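Local coordinates for protein capsid (Human calicivirus NLV/Boxer/2001/US, PDB 4RDL) that forms the protruding domain of the norovirus capsid and binds histo-blood group glycans such as the Lewis y tetrasaccharide, probably during attachment to host cells, at residues Gly51-Asp56 with Cys231-Glu236; Gln44-Gln49 with Asn184-Pro189; Ile19-Met24 with Leu290-Val295. All coordinates share one frame; numbering follows the deposited sequence.

Contact 1 (Gly51-Asp56 with Cys231-Glu236)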
ATOM      1  N   GLY A  51      -9.392  -5.445  -6.163  1.00  9.31           N
ATOM      2  CA  GLY A  51     -10.471  -4.877  -5.362  1.00  9.72           C
ATOM      3  C   GLY A  51     -11.739  -5.712  -5.347  1.00  9.37           C
ATOM      4  O   GLY A  51     -12.817  -5.171  -5.075  1.00 12.71           O
ATOM      5  N   ARG A  52     -11.622  -7.012  -5.632  1.00 10.04           N
ATOM      6  CA  ARG A  52     -12.781  -7.901  -5.713  1.00  9.95           C
ATOM      7  C   ARG A  52     -12.852  -8.841  -4.511  1.00 10.03           C
ATOM      8  O   ARG A  52     -11.910  -9.596  -4.243  1.00 11.50           O
ATOM      9  CB  ARG A  52     -12.748  -8.723  -7.007  1.00 11.49           C
ATOM     10  CG  ARG A  52     -12.651  -7.894  -8.284  1.00 10.97           C
ATOM     11  CD  ARG A  52     -13.877  -6.985  -8.478  1.00 10.97           C
ATOM     12  NE  ARG A  52     -15.150  -7.717  -8.508  1.00 12.59           N
ATOM     13  CZ  ARG A  52     -15.730  -8.182  -9.615  1.00 12.75           C
ATOM     14  NH1 ARG A  52     -15.165  -7.987 -10.800  1.00 12.64           N
ATOM     15  NH2 ARG A  52     -16.888  -8.832  -9.540  1.00 14.15           N
ATOM     16  N   VAL A  53     -13.975  -8.782  -3.798  1.00 10.30           N
ATOM     17  CA  VAL A  53     -14.210  -9.584  -2.600  1.00 10.96           C
ATOM     18  C   VAL A  53     -15.715  -9.584  -2.331  1.00 10.93           C
ATOM     19  O   VAL A  53     -16.402  -8.617  -2.639  1.00 12.77           O
ATOM     20  CB  VAL A  53     -13.457  -8.989  -1.381  1.00 11.96           C
ATOM     21  CG1 VAL A  53     -14.034  -7.622  -0.992  1.00 13.89           C
ATOM     22  CG2 VAL A  53     -13.463  -9.943  -0.195  1.00 13.89           C
ATOM     23  N   THR A  54     -16.233 -10.681  -1.791  1.00 11.98           N
ATOM     24  CA  THR A  54     -17.621 -10.697  -1.360  1.00 12.46           C
ATOM     25  C   THR A  54     -17.749  -9.966  -0.022  1.00 12.25           C
ATOM     26  O   THR A  54     -16.759  -9.767   0.695  1.00 12.77           O
ATOM     27  CB  THR A  54     -18.139 -12.121  -1.182  1.00 14.76           C
ATOM     28  OG1 THR A  54     -17.350 -12.792  -0.189  1.00 15.34           O
ATOM     29  CG2 THR A  54     -18.053 -12.885  -2.495  1.00 15.70           C
ATOM     30  N   LEU A  55     -18.967  -9.569   0.331  1.00 13.03           N
ATOM     31  CA  LEU A  55     -19.173  -8.905   1.617  1.00 13.28           C
ATOM     32  C   LEU A  55     -18.828  -9.809   2.796  1.00 14.20           C
ATOM     33  O   LEU A  55     -18.498  -9.318   3.884  1.00 15.16           O
ATOM     34  CB  LEU A  55     -20.604  -8.379   1.753  1.00 13.11           C
ATOM     35  CG  LEU A  55     -21.004  -7.338   0.710  1.00 14.14           C
ATOM     36  CD1 LEU A  55     -22.374  -6.769   1.063  1.00 14.36           C
ATOM     37  CD2 LEU A  55     -19.959  -6.223   0.615  1.00 14.40           C
ATOM     38  N   ASP A  56     -18.908 -11.124   2.592  1.00 14.21           N
ATOM     39  CA  ASP A  56     -18.534 -12.045   3.665  1.00 15.90           C
ATOM     40  C   ASP A  56     -17.051 -12.463   3.646  1.00 15.21           C
ATOM     41  O   ASP A  56     -16.649 -13.385   4.355  1.00 18.08           O
ATOM     42  CB  ASP A  56     -19.508 -13.234   3.795  1.00 16.75           C
ATOM     43  CG  ASP A  56     -19.445 -14.218   2.630  1.00 18.82           C
ATOM     44  OD1 ASP A  56     -18.559 -14.122   1.763  1.00 19.09           O
ATOM     45  OD2 ASP A  56     -20.297 -15.133   2.611  1.00 22.78           O
ATOM     46  N   CYS A 231     -12.137   2.196  -9.426  1.00  9.31           N
ATOM     47  CA  CYS A 231     -12.191   0.866  -8.830  1.00  9.60           C
ATOM     48  C   CYS A 231     -13.544   0.704  -8.126  1.00  9.06           C
ATOM     49  O   CYS A 231     -14.243   1.691  -7.885  1.00  9.54           O
ATOM     50  CB  CYS A 231     -11.022   0.637  -7.860  1.00 10.87           C
ATOM     51  SG  CYS A 231     -11.128   1.558  -6.322  1.00 10.06           S
ATOM     52  N   THR A 232     -13.932  -0.529  -7.829  1.00  9.78           N
ATOM     53  CA  THR A 232     -15.256  -0.760  -7.258  1.00 10.01           C
ATOM     54  C   THR A 232     -15.273  -0.892  -5.728  1.00  9.88           C
ATOM     55  O   THR A 232     -16.337  -0.880  -5.116  1.00 12.10           O
ATOM     56  CB  THR A 232     -15.990  -1.932  -7.954  1.00 12.21           C
ATOM     57  OG1 THR A 232     -15.072  -3.007  -8.201  1.00 14.18           O
ATOM     58  CG2 THR A 232     -16.584  -1.473  -9.295  1.00 13.27           C
ATOM     59  N   LEU A 233     -14.096  -0.998  -5.111  1.00 10.23           N
ATOM     60  CA  LEU A 233     -13.991  -0.926  -3.646  1.00 10.75           C
ATOM     61  C   LEU A 233     -12.654  -0.333  -3.216  1.00 10.21           C
ATOM     62  O   LEU A 233     -11.623  -0.619  -3.826  1.00 11.75           O
ATOM     63  CB  LEU A 233     -14.087  -2.315  -3.009  1.00 12.86           C
ATOM     64  CG  LEU A 233     -15.404  -3.074  -2.920  1.00 13.99           C
ATOM     65  CD1 LEU A 233     -15.163  -4.480  -2.355  1.00 14.14           C
ATOM     66  CD2 LEU A 233     -16.421  -2.296  -2.076  1.00 13.37           C
ATOM     67  N   PRO A 234     -12.657   0.454  -2.128  1.00 10.26           N
ATOM     68  CA  PRO A 234     -11.386   0.839  -1.505  1.00 10.04           C
ATOM     69  C   PRO A 234     -10.653  -0.408  -1.012  1.00  9.07           C
ATOM     70  O   PRO A 234     -11.296  -1.365  -0.560  1.00  9.98           O
ATOM     71  CB  PRO A 234     -11.822   1.688  -0.305  1.00 11.98           C
ATOM     72  CG  PRO A 234     -13.227   2.137  -0.640  1.00 13.28           C
ATOM     73  CD  PRO A 234     -13.820   0.984  -1.394  1.00 12.14           C
ATOM     74  N   GLN A 235      -9.328  -0.403  -1.088  1.00  9.21           N
ATOM     75  CA  GLN A 235      -8.580  -1.576  -0.659  1.00  9.19           C
ATOM     76  C   GLN A 235      -8.862  -1.926   0.806  1.00  9.68           C
ATOM     77  O   GLN A 235      -8.948  -3.097   1.176  1.00  9.65           O
ATOM     78  CB  GLN A 235      -7.081  -1.372  -0.857  1.00  9.96           C
ATOM     79  CG  GLN A 235      -6.270  -2.610  -0.492  1.00  9.22           C
ATOM     80  CD  GLN A 235      -6.646  -3.811  -1.342  1.00 10.26           C
ATOM     81  OE1 GLN A 235      -7.082  -3.662  -2.483  1.00 10.65           O
ATOM     82  NE2 GLN A 235      -6.462  -5.015  -0.795  1.00 11.19           N
ATOM     83  N   GLU A 236      -9.010  -0.912   1.649  1.00  9.20           N
ATOM     84  CA  GLU A 236      -9.201  -1.190   3.062  1.00 10.00           C
ATOM     85  C   GLU A 236     -10.584  -1.796   3.339  1.00  9.50           C
ATOM     86  O   GLU A 236     -10.772  -2.443   4.362  1.00 10.87           O
ATOM     87  CB  GLU A 236      -8.910   0.038   3.925  1.00 10.78           C
ATOM     88  CG  GLU A 236      -7.416   0.379   4.035  1.00 11.99           C
ATOM     89  CD  GLU A 236      -6.863   1.115   2.815  1.00 11.57           C
ATOM     90  OE1 GLU A 236      -5.627   1.329   2.764  1.00 12.08           O
ATOM     91  OE2 GLU A 236      -7.648   1.486   1.907  1.00 11.23           O
TER
HETATM   92  O   HOH W   1      -6.809  -5.048  -4.796  1.00 11.48           O
HETATM   93  O   HOH W   2     -15.275  -4.625  -6.079  1.00 14.49           O
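Leu233 packs against Gly51 and Val53 in the P1 subdomain, where a loop of the N-terminal part of the chain passes the turn that leads from strand 228-231, through Pro234 at the N-cap, into helix 235-244. The apolar part is small and buried. CD1 of Leu233 meets CG1 of Val53 at 3.6 Å, the two side chains crossing at about a right angle, and the same CD1 rests 3.7 Å from Gly51 O. Val53 holds CG1 between its backbone N and carbonyl carbon (chi1 66°), which turns that methyl to Leu233. Val238 and Phe241 of the helix also touch Val53, and Met271 of strand 265-272 touches Leu233, so the pair belongs to the packing between helix and sheet. Gly51 has positive phi and no side chain, and its CA comes within 5.6 Å of Leu233 CA.

The polar part runs through two waters, one at each end of the Gly51 backbone. Gly51 N donates to the first at 2.9 Å, and that water also bonds Gln235 OE1 at 2.7 Å; the other end of this amide, NE2, is fixed by Thr64 O and Val65 O. The second water joins Gly51 O to Thr232 OG1. Leu233 N, buried by the contact, has no partner in the model.

Arg52 brings only its aliphatic part to the contact: the chain bends twice, CD passes 4.2 Å from Thr232 OG1, and the guanidinium leaves to bond Pro203 O and Phe48 O. Farther along the loop, Thr54 OG1 donates to Asp56 OD1 at 2.7 Å, meeting that oxygen nearly in line with its C-O bond.

Contact 2 (Gln44-Gln49 with Asn184-Pro189)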
ATOM      1  N   GLN A  44     -20.623   0.428 -20.153  1.00 45.12           N
ATOM      2  CA  GLN A  44     -19.289  -0.132 -19.947  1.00 43.29           C
ATOM      3  C   GLN A  44     -19.242  -0.903 -18.634  1.00 39.95           C
ATOM      4  O   GLN A  44     -19.369  -0.332 -17.550  1.00 41.68           O
ATOM      5  CB  GLN A  44     -18.203   0.948 -20.000  1.00 45.04           C
ATOM      6  CG  GLN A  44     -18.238   1.944 -18.861  1.00 45.96           C
ATOM      7  CD  GLN A  44     -17.144   2.983 -18.978  1.00 46.31           C
ATOM      8  OE1 GLN A  44     -16.232   2.849 -19.795  1.00 47.07           O
ATOM      9  NE2 GLN A  44     -17.228   4.027 -18.164  1.00 46.51           N
ATOM     10  N   VAL A  45     -19.064  -2.213 -18.757  1.00 34.96           N
ATOM     11  CA  VAL A  45     -19.196  -3.142 -17.650  1.00 29.69           C
ATOM     12  C   VAL A  45     -17.870  -3.287 -16.913  1.00 23.66           C
ATOM     13  O   VAL A  45     -16.850  -3.597 -17.521  1.00 26.63           O
ATOM     14  CB  VAL A  45     -19.636  -4.523 -18.178  1.00 26.63           C
ATOM     15  CG1 VAL A  45     -19.768  -5.533 -17.045  1.00 30.48           C
ATOM     16  CG2 VAL A  45     -20.943  -4.397 -18.961  1.00 29.34           C
ATOM     17  N   PRO A  46     -17.871  -3.043 -15.594  1.00 18.42           N
ATOM     18  CA  PRO A  46     -16.632  -3.298 -14.854  1.00 17.12           C
ATOM     19  C   PRO A  46     -16.436  -4.789 -14.594  1.00 16.25           C
ATOM     20  O   PRO A  46     -17.375  -5.489 -14.200  1.00 16.07           O
ATOM     21  CB  PRO A  46     -16.859  -2.553 -13.534  1.00 16.08           C
ATOM     22  CG  PRO A  46     -18.331  -2.594 -13.344  1.00 15.84           C
ATOM     23  CD  PRO A  46     -18.929  -2.488 -14.728  1.00 17.15           C
ATOM     24  N   GLN A  47     -15.220  -5.269 -14.829  1.00 15.15           N
ATOM     25  CA  GLN A  47     -14.851  -6.627 -14.462  1.00 15.18           C
ATOM     26  C   GLN A  47     -13.418  -6.588 -13.956  1.00 13.82           C
ATOM     27  O   GLN A  47     -12.555  -7.362 -14.386  1.00 13.97           O
ATOM     28  CB  GLN A  47     -15.016  -7.606 -15.631  1.00 16.95           C
ATOM     29  CG  GLN A  47     -14.823  -9.058 -15.202  1.00 18.15           C
ATOM     30  CD  GLN A  47     -15.138 -10.068 -16.286  1.00 21.07           C
ATOM     31  OE1 GLN A  47     -15.460  -9.712 -17.419  1.00 22.22           O
ATOM     32  NE2 GLN A  47     -15.045 -11.348 -15.936  1.00 21.20           N
ATOM     33  N   PHE A  48     -13.170  -5.657 -13.042  1.00 12.43           N
ATOM     34  CA  PHE A  48     -11.854  -5.515 -12.443  1.00 10.79           C
ATOM     35  C   PHE A  48     -11.487  -6.818 -11.746  1.00 10.60           C
ATOM     36  O   PHE A  48     -12.368  -7.546 -11.274  1.00 11.80           O
ATOM     37  CB  PHE A  48     -11.839  -4.349 -11.455  1.00 11.28           C
ATOM     38  CG  PHE A  48     -12.367  -3.067 -12.032  1.00 11.31           C
ATOM     39  CD1 PHE A  48     -12.127  -2.742 -13.357  1.00 11.93           C
ATOM     40  CD2 PHE A  48     -13.123  -2.201 -11.255  1.00 11.51           C
ATOM     41  CE1 PHE A  48     -12.630  -1.563 -13.901  1.00 12.59           C
ATOM     42  CE2 PHE A  48     -13.615  -1.026 -11.785  1.00 11.38           C
ATOM     43  CZ  PHE A  48     -13.383  -0.711 -13.113  1.00 11.79           C
ATOM     44  N   GLN A  49     -10.194  -7.127 -11.697  1.00 10.76           N
ATOM     45  CA  GLN A  49      -9.743  -8.339 -11.032  1.00 10.30           C
ATOM     46  C   GLN A  49      -9.132  -8.036  -9.671  1.00 10.51           C
ATOM     47  O   GLN A  49      -9.015  -8.926  -8.824  1.00 11.19           O
ATOM     48  CB  GLN A  49      -8.769  -9.105 -11.922  1.00 10.75           C
ATOM     49  CG  GLN A  49      -9.430  -9.594 -13.194  1.00 11.78           C
ATOM     50  CD  GLN A  49     -10.639 -10.456 -12.896  1.00 13.45           C
ATOM     51  OE1 GLN A  49     -10.538 -11.454 -12.181  1.00 14.45           O
ATOM     52  NE2 GLN A  49     -11.798 -10.067 -13.427  1.00 14.11           N
ATOM     53  N   ASN A 184      -8.143   2.019 -22.346  1.00 14.70           N
ATOM     54  CA  ASN A 184      -9.438   1.606 -21.813  1.00 15.02           C
ATOM     55  C   ASN A 184      -9.269   0.995 -20.428  1.00 13.59           C
ATOM     56  O   ASN A 184      -8.810  -0.143 -20.288  1.00 14.85           O
ATOM     57  CB  ASN A 184     -10.095   0.605 -22.770  1.00 16.50           C
ATOM     58  CG  ASN A 184     -11.417   0.074 -22.254  1.00 17.11           C
ATOM     59  OD1 ASN A 184     -11.926   0.520 -21.230  1.00 16.75           O
ATOM     60  ND2 ASN A 184     -11.987  -0.887 -22.976  1.00 19.96           N
ATOM     61  N   LEU A 185      -9.630   1.762 -19.404  1.00 13.12           N
ATOM     62  CA  LEU A 185      -9.440   1.333 -18.023  1.00 13.79           C
ATOM     63  C   LEU A 185     -10.454   0.280 -17.564  1.00 12.78           C
ATOM     64  O   LEU A 185     -10.389  -0.193 -16.423  1.00 13.13           O
ATOM     65  CB  LEU A 185      -9.431   2.542 -17.084  1.00 14.73           C
ATOM     66  CG  LEU A 185      -8.376   3.602 -17.413  1.00 15.24           C
ATOM     67  CD1 LEU A 185      -8.363   4.674 -16.328  1.00 17.91           C
ATOM     68  CD2 LEU A 185      -6.992   2.976 -17.569  1.00 15.12           C
ATOM     69  N   TRP A 186     -11.371  -0.084 -18.459  1.00 13.15           N
ATOM     70  CA  TRP A 186     -12.348  -1.146 -18.217  1.00 13.31           C
ATOM     71  C   TRP A 186     -12.015  -2.441 -18.976  1.00 12.68           C
ATOM     72  O   TRP A 186     -12.701  -3.451 -18.816  1.00 14.82           O
ATOM     73  CB  TRP A 186     -13.755  -0.676 -18.605  1.00 15.89           C
ATOM     74  CG  TRP A 186     -14.498   0.068 -17.511  1.00 19.83           C
ATOM     75  CD1 TRP A 186     -15.464  -0.432 -16.681  1.00 18.71           C
ATOM     76  CD2 TRP A 186     -14.337   1.445 -17.152  1.00 17.97           C
ATOM     77  NE1 TRP A 186     -15.911   0.550 -15.827  1.00 20.03           N
ATOM     78  CE2 TRP A 186     -15.235   1.710 -16.094  1.00 21.78           C
ATOM     79  CE3 TRP A 186     -13.523   2.483 -17.623  1.00 20.15           C
ATOM     80  CZ2 TRP A 186     -15.342   2.965 -15.501  1.00 17.99           C
ATOM     81  CZ3 TRP A 186     -13.625   3.720 -17.029  1.00 20.88           C
ATOM     82  CH2 TRP A 186     -14.530   3.953 -15.976  1.00 20.31           C
ATOM     83  N   ALA A 187     -10.966  -2.420 -19.799  1.00 13.20           N
ATOM     84  CA  ALA A 187     -10.552  -3.633 -20.501  1.00 12.84           C
ATOM     85  C   ALA A 187     -10.070  -4.684 -19.517  1.00 13.38           C
ATOM     86  O   ALA A 187      -9.358  -4.368 -18.564  1.00 14.01           O
ATOM     87  CB  ALA A 187      -9.453  -3.326 -21.507  1.00 14.70           C
ATOM     88  N   VAL A 188     -10.455  -5.933 -19.754  1.00 13.18           N
ATOM     89  CA  VAL A 188      -9.976  -7.046 -18.945  1.00 12.92           C
ATOM     90  C   VAL A 188      -8.763  -7.658 -19.632  1.00 13.15           C
ATOM     91  O   VAL A 188      -8.834  -8.028 -20.803  1.00 14.71           O
ATOM     92  CB  VAL A 188     -11.063  -8.126 -18.770  1.00 14.24           C
ATOM     93  CG1 VAL A 188     -10.553  -9.239 -17.872  1.00 16.07           C
ATOM     94  CG2 VAL A 188     -12.329  -7.525 -18.187  1.00 15.34           C
ATOM     95  N   PRO A 189      -7.632  -7.756 -18.913  1.00 12.18           N
ATOM     96  CA  PRO A 189      -6.449  -8.363 -19.541  1.00 11.03           C
ATOM     97  C   PRO A 189      -6.747  -9.784 -20.016  1.00 12.01           C
ATOM     98  O   PRO A 189      -7.481 -10.514 -19.347  1.00 13.11           O
ATOM     99  CB  PRO A 189      -5.416  -8.385 -18.402  1.00 11.61           C
ATOM    100  CG  PRO A 189      -5.872  -7.292 -17.461  1.00 11.65           C
ATOM    101  CD  PRO A 189      -7.377  -7.340 -17.524  1.00 10.91           C
TER
HETATM  102  O   HOH W   3     -14.527   1.357 -21.795  1.00 37.96           O
HETATM  103  O   HOH W   4     -15.121  -4.528 -19.453  1.00 35.10           O
HETATM  104  O   HOH W   5     -12.960  -4.325 -16.240  1.00 16.47           O
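Trp186 O accepts from two waters, each 2.7 Å away, and both lead to the 44-49 loop: one water also donates to Val45 O, the other accepts from Gln47 N at 2.8 Å. The indole of Trp186 is sandwiched between side chains of that loop. Gln44 CG lies between backbone N and carbonyl carbon (chi1 67°) and the chain is extended beyond it, which lays the amide along one indole face, its plane tilted 17° from the ring, with CD 3.6 Å above the indole centre and NE2 3.4 Å from CZ2. Gln44 CG adds a CH-pi contact over the five-membered ring. On the opposite face CZ of Phe48 sits 3.9 Å above the plane, off toward the rim, the two rings inclined by 50°; Val45 O and Pro46 CA border the edge at CD1. Ser39 OG bonds Gln44 NE2, while a water links OE1 to Asn184 OD1, so both ends of the stacked amide are held. CG2 of Val188 packs on CB of Gln47 at 3.7 Å. Arg28 bonds Leu185 O and makes a cation-pi contact with Phe48, and Tyr216 meets Trp186 edge-to-face. Asn184 OD1 also accepts from Trp186 N at 2.9 Å, an Asx turn within the type I beta turn 184-187, consistent with the junction where the P2 insertion of the norovirus P domain rejoins P1.

Contact 3 (Ile19-Met24 with Leu290-Val295)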
ATOM      1  N   ILE A  19     -13.160   4.652   8.523  1.00 13.80           N
ATOM      2  CA  ILE A  19     -12.049   5.467   8.041  1.00 13.91           C
ATOM      3  C   ILE A  19     -12.566   6.394   6.946  1.00 12.34           C
ATOM      4  O   ILE A  19     -13.282   5.951   6.041  1.00 11.85           O
ATOM      5  CB  ILE A  19     -10.946   4.588   7.411  1.00 14.60           C
ATOM      6  CG1 ILE A  19     -10.390   3.590   8.425  1.00 18.09           C
ATOM      7  CG2 ILE A  19      -9.814   5.450   6.845  1.00 14.78           C
ATOM      8  CD1 ILE A  19      -9.550   2.511   7.810  1.00 22.80           C
ATOM      9  N   PRO A  20     -12.207   7.685   7.007  1.00 11.18           N
ATOM     10  CA  PRO A  20     -12.633   8.593   5.937  1.00 11.44           C
ATOM     11  C   PRO A  20     -12.189   8.116   4.559  1.00 10.43           C
ATOM     12  O   PRO A  20     -11.094   7.571   4.391  1.00 11.05           O
ATOM     13  CB  PRO A  20     -11.951   9.913   6.302  1.00 12.91           C
ATOM     14  CG  PRO A  20     -11.788   9.841   7.785  1.00 14.28           C
ATOM     15  CD  PRO A  20     -11.470   8.393   8.067  1.00 12.90           C
ATOM     16  N   MET A  21     -13.046   8.331   3.570  1.00 10.87           N
ATOM     17  CA  MET A  21     -12.804   7.808   2.235  1.00 10.30           C
ATOM     18  C   MET A  21     -11.446   8.232   1.683  1.00 10.39           C
ATOM     19  O   MET A  21     -10.739   7.424   1.055  1.00 11.35           O
ATOM     20  CB  MET A  21     -13.916   8.246   1.276  1.00 10.65           C
ATOM     21  CG  MET A  21     -13.807   7.588  -0.095  1.00 11.66           C
ATOM     22  SD  MET A  21     -15.076   8.115  -1.261  1.00 12.59           S
ATOM     23  CE  MET A  21     -14.589   9.821  -1.528  1.00 13.31           C
ATOM     24  N   ASN A  22     -11.085   9.493   1.915  1.00  9.87           N
ATOM     25  CA  ASN A  22      -9.853  10.049   1.355  1.00 10.35           C
ATOM     26  C   ASN A  22      -8.566   9.642   2.074  1.00  9.63           C
ATOM     27  O   ASN A  22      -7.478  10.091   1.693  1.00 11.77           O
ATOM     28  CB  ASN A  22      -9.936  11.569   1.193  1.00 12.36           C
ATOM     29  CG  ASN A  22      -9.971  12.305   2.518  1.00 13.81           C
ATOM     30  OD1 ASN A  22     -10.487  11.804   3.527  1.00 12.81           O
ATOM     31  ND2 ASN A  22      -9.436  13.519   2.517  1.00 17.13           N
ATOM     32  N   LEU A  23      -8.694   8.773   3.078  1.00 10.16           N
ATOM     33  CA  LEU A  23      -7.536   8.152   3.716  1.00 10.17           C
ATOM     34  C   LEU A  23      -7.330   6.712   3.250  1.00  9.72           C
ATOM     35  O   LEU A  23      -6.350   6.076   3.621  1.00 10.99           O
ATOM     36  CB  LEU A  23      -7.652   8.175   5.242  1.00 11.01           C
ATOM     37  CG  LEU A  23      -7.727   9.560   5.890  1.00 14.78           C
ATOM     38  CD1 LEU A  23      -7.670   9.462   7.404  1.00 15.52           C
ATOM     39  CD2 LEU A  23      -6.626  10.450   5.367  1.00 16.75           C
ATOM     40  N   MET A  24      -8.258   6.194   2.450  1.00  9.79           N
ATOM     41  CA  MET A  24      -8.149   4.822   1.966  1.00  9.81           C
ATOM     42  C   MET A  24      -7.547   4.771   0.568  1.00  8.91           C
ATOM     43  O   MET A  24      -7.535   5.774  -0.148  1.00 11.01           O
ATOM     44  CB  MET A  24      -9.510   4.115   2.004  1.00 11.75           C
ATOM     45  CG  MET A  24      -9.953   3.819   3.432  1.00 12.10           C
ATOM     46  SD  MET A  24     -11.512   2.933   3.554  1.00 16.07           S
ATOM     47  CE  MET A  24     -12.633   4.238   3.047  1.00 19.12           C
ATOM     48  N   LEU A 290     -20.696  16.056  -3.151  1.00 20.44           N
ATOM     49  CA  LEU A 290     -20.363  15.434  -1.873  1.00 16.81           C
ATOM     50  C   LEU A 290     -18.901  15.710  -1.557  1.00 15.77           C
ATOM     51  O   LEU A 290     -18.075  15.780  -2.463  1.00 15.41           O
ATOM     52  CB  LEU A 290     -20.563  13.920  -1.926  1.00 17.07           C
ATOM     53  CG  LEU A 290     -21.976  13.365  -2.066  1.00 19.70           C
ATOM     54  CD1 LEU A 290     -21.919  11.892  -2.425  1.00 19.60           C
ATOM     55  CD2 LEU A 290     -22.768  13.587  -0.784  1.00 22.66           C
ATOM     56  N   PRO A 291     -18.579  15.859  -0.266  1.00 15.72           N
ATOM     57  CA  PRO A 291     -17.183  15.984   0.145  1.00 14.57           C
ATOM     58  C   PRO A 291     -16.494  14.623   0.010  1.00 13.36           C
ATOM     59  O   PRO A 291     -17.176  13.597  -0.089  1.00 13.81           O
ATOM     60  CB  PRO A 291     -17.299  16.397   1.613  1.00 16.21           C
ATOM     61  CG  PRO A 291     -18.553  15.734   2.065  1.00 16.83           C
ATOM     62  CD  PRO A 291     -19.495  15.848   0.888  1.00 16.51           C
ATOM     63  N   ILE A 292     -15.166  14.611   0.010  1.00 12.37           N
ATOM     64  CA  ILE A 292     -14.421  13.364  -0.174  1.00 12.55           C
ATOM     65  C   ILE A 292     -13.909  12.785   1.143  1.00 12.25           C
ATOM     66  O   ILE A 292     -13.247  11.742   1.152  1.00 12.45           O
ATOM     67  CB  ILE A 292     -13.224  13.532  -1.138  1.00 12.70           C
ATOM     68  CG1 ILE A 292     -12.181  14.474  -0.539  1.00 15.03           C
ATOM     69  CG2 ILE A 292     -13.707  14.011  -2.496  1.00 14.69           C
ATOM     70  CD1 ILE A 292     -10.880  14.483  -1.316  1.00 18.56           C
ATOM     71  N   ASN A 293     -14.215  13.459   2.252  1.00 11.74           N
ATOM     72  CA  ASN A 293     -13.708  13.046   3.559  1.00 12.23           C
ATOM     73  C   ASN A 293     -14.783  12.465   4.479  1.00 11.22           C
ATOM     74  O   ASN A 293     -14.618  12.435   5.697  1.00 13.20           O
ATOM     75  CB  ASN A 293     -12.975  14.198   4.252  1.00 14.45           C
ATOM     76  CG  ASN A 293     -13.899  15.341   4.622  1.00 15.95           C
ATOM     77  OD1 ASN A 293     -15.015  15.435   4.114  1.00 15.33           O
ATOM     78  ND2 ASN A 293     -13.443  16.211   5.516  1.00 21.29           N
ATOM     79  N   GLY A 294     -15.879  11.996   3.891  1.00 11.59           N
ATOM     80  CA  GLY A 294     -16.926  11.346   4.657  1.00 11.80           C
ATOM     81  C   GLY A 294     -16.542   9.931   5.055  1.00 11.90           C
ATOM     82  O   GLY A 294     -15.550   9.373   4.574  1.00 12.66           O
ATOM     83  N   VAL A 295     -17.357   9.349   5.926  1.00 11.06           N
ATOM     84  CA  VAL A 295     -17.135   8.013   6.456  1.00 11.58           C
ATOM     85  C   VAL A 295     -18.346   7.153   6.120  1.00 10.38           C
ATOM     86  O   VAL A 295     -19.475   7.561   6.374  1.00 11.80           O
ATOM     87  CB  VAL A 295     -16.944   8.055   7.990  1.00 12.39           C
ATOM     88  CG1 VAL A 295     -16.858   6.652   8.553  1.00 15.57           C
ATOM     89  CG2 VAL A 295     -15.689   8.858   8.350  1.00 13.69           C
TER
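Met21 holds CG anti to its backbone N (chi1 -173°) and bends only at its last torsion, which curls CE over the backbone of Ile292, 3.6 Å from Ile292 O and 4.0 Å from Ile292 CB. Asn22 instead keeps CG between backbone N and carbonyl carbon (chi1 68°), bringing OD1 beside Asn293, 3.5 Å from both its CA and its CB. The two asparagine side chains lie alongside each other and point the same way, but their amide planes stand almost perpendicular. At the base of the same Asn22 side chain, CB meets the CD1 methyl of the exposed Ile292 at 4.0 Å.

A backbone bond of 2.9 Å runs from Met21 N to Gly294 O. Gly294 O has a second, weaker neighbour in Pro20 CA, a CA-H...O contact of 3.3 Å, so one carbonyl meets Met21, the first residue of the 3-10 segment 21-23, and the proline just before it. That turn is closed by Leu23 N donating to Pro20 O at 3.0 Å.

In the P1 subdomain this joins a loop near the N-terminus to one near the C-terminus: the touching parts of 19-24 and of the loop that feeds strand 295-302, the last strand, run antiparallel, at 175°. Tyr257 OH pins the feeding loop by bonding both Pro291 O and Gly294 N, and Val295 then pairs with Val258 through the backbone. The N-terminal loop also reaches the second subunit of the dimer: Ile19 packs on Asn243 and Leu23 on Val65, both of that subunit. Where strand 295-302 begins, the Pro20 ring and the Val295 side chain lie side by side, with Pro20 CG meeting the CG2 methyl of Val295.

Contact 1 stands between the other two. Toward contact 2, with centres 15 Å apart, Thr232 OG1 lies 3.7 Å from Phe48 CD2; toward contact 3, 16 Å between centres, Glu236 OE2 comes 3.2 Å from Met24 CB. Contacts 2 and 3 do not touch, their nearest atoms being about 14 Å apart. Along the chain, contact 3 closes a loop that encloses both others, while the segments of contacts 1 and 2 alternate in sequence. The bound glycan lies beyond contact 2, with a fucose and the galactose each about 12 Å from the Leu185 side chain; none of the contacts includes a residue of the sugar pockets.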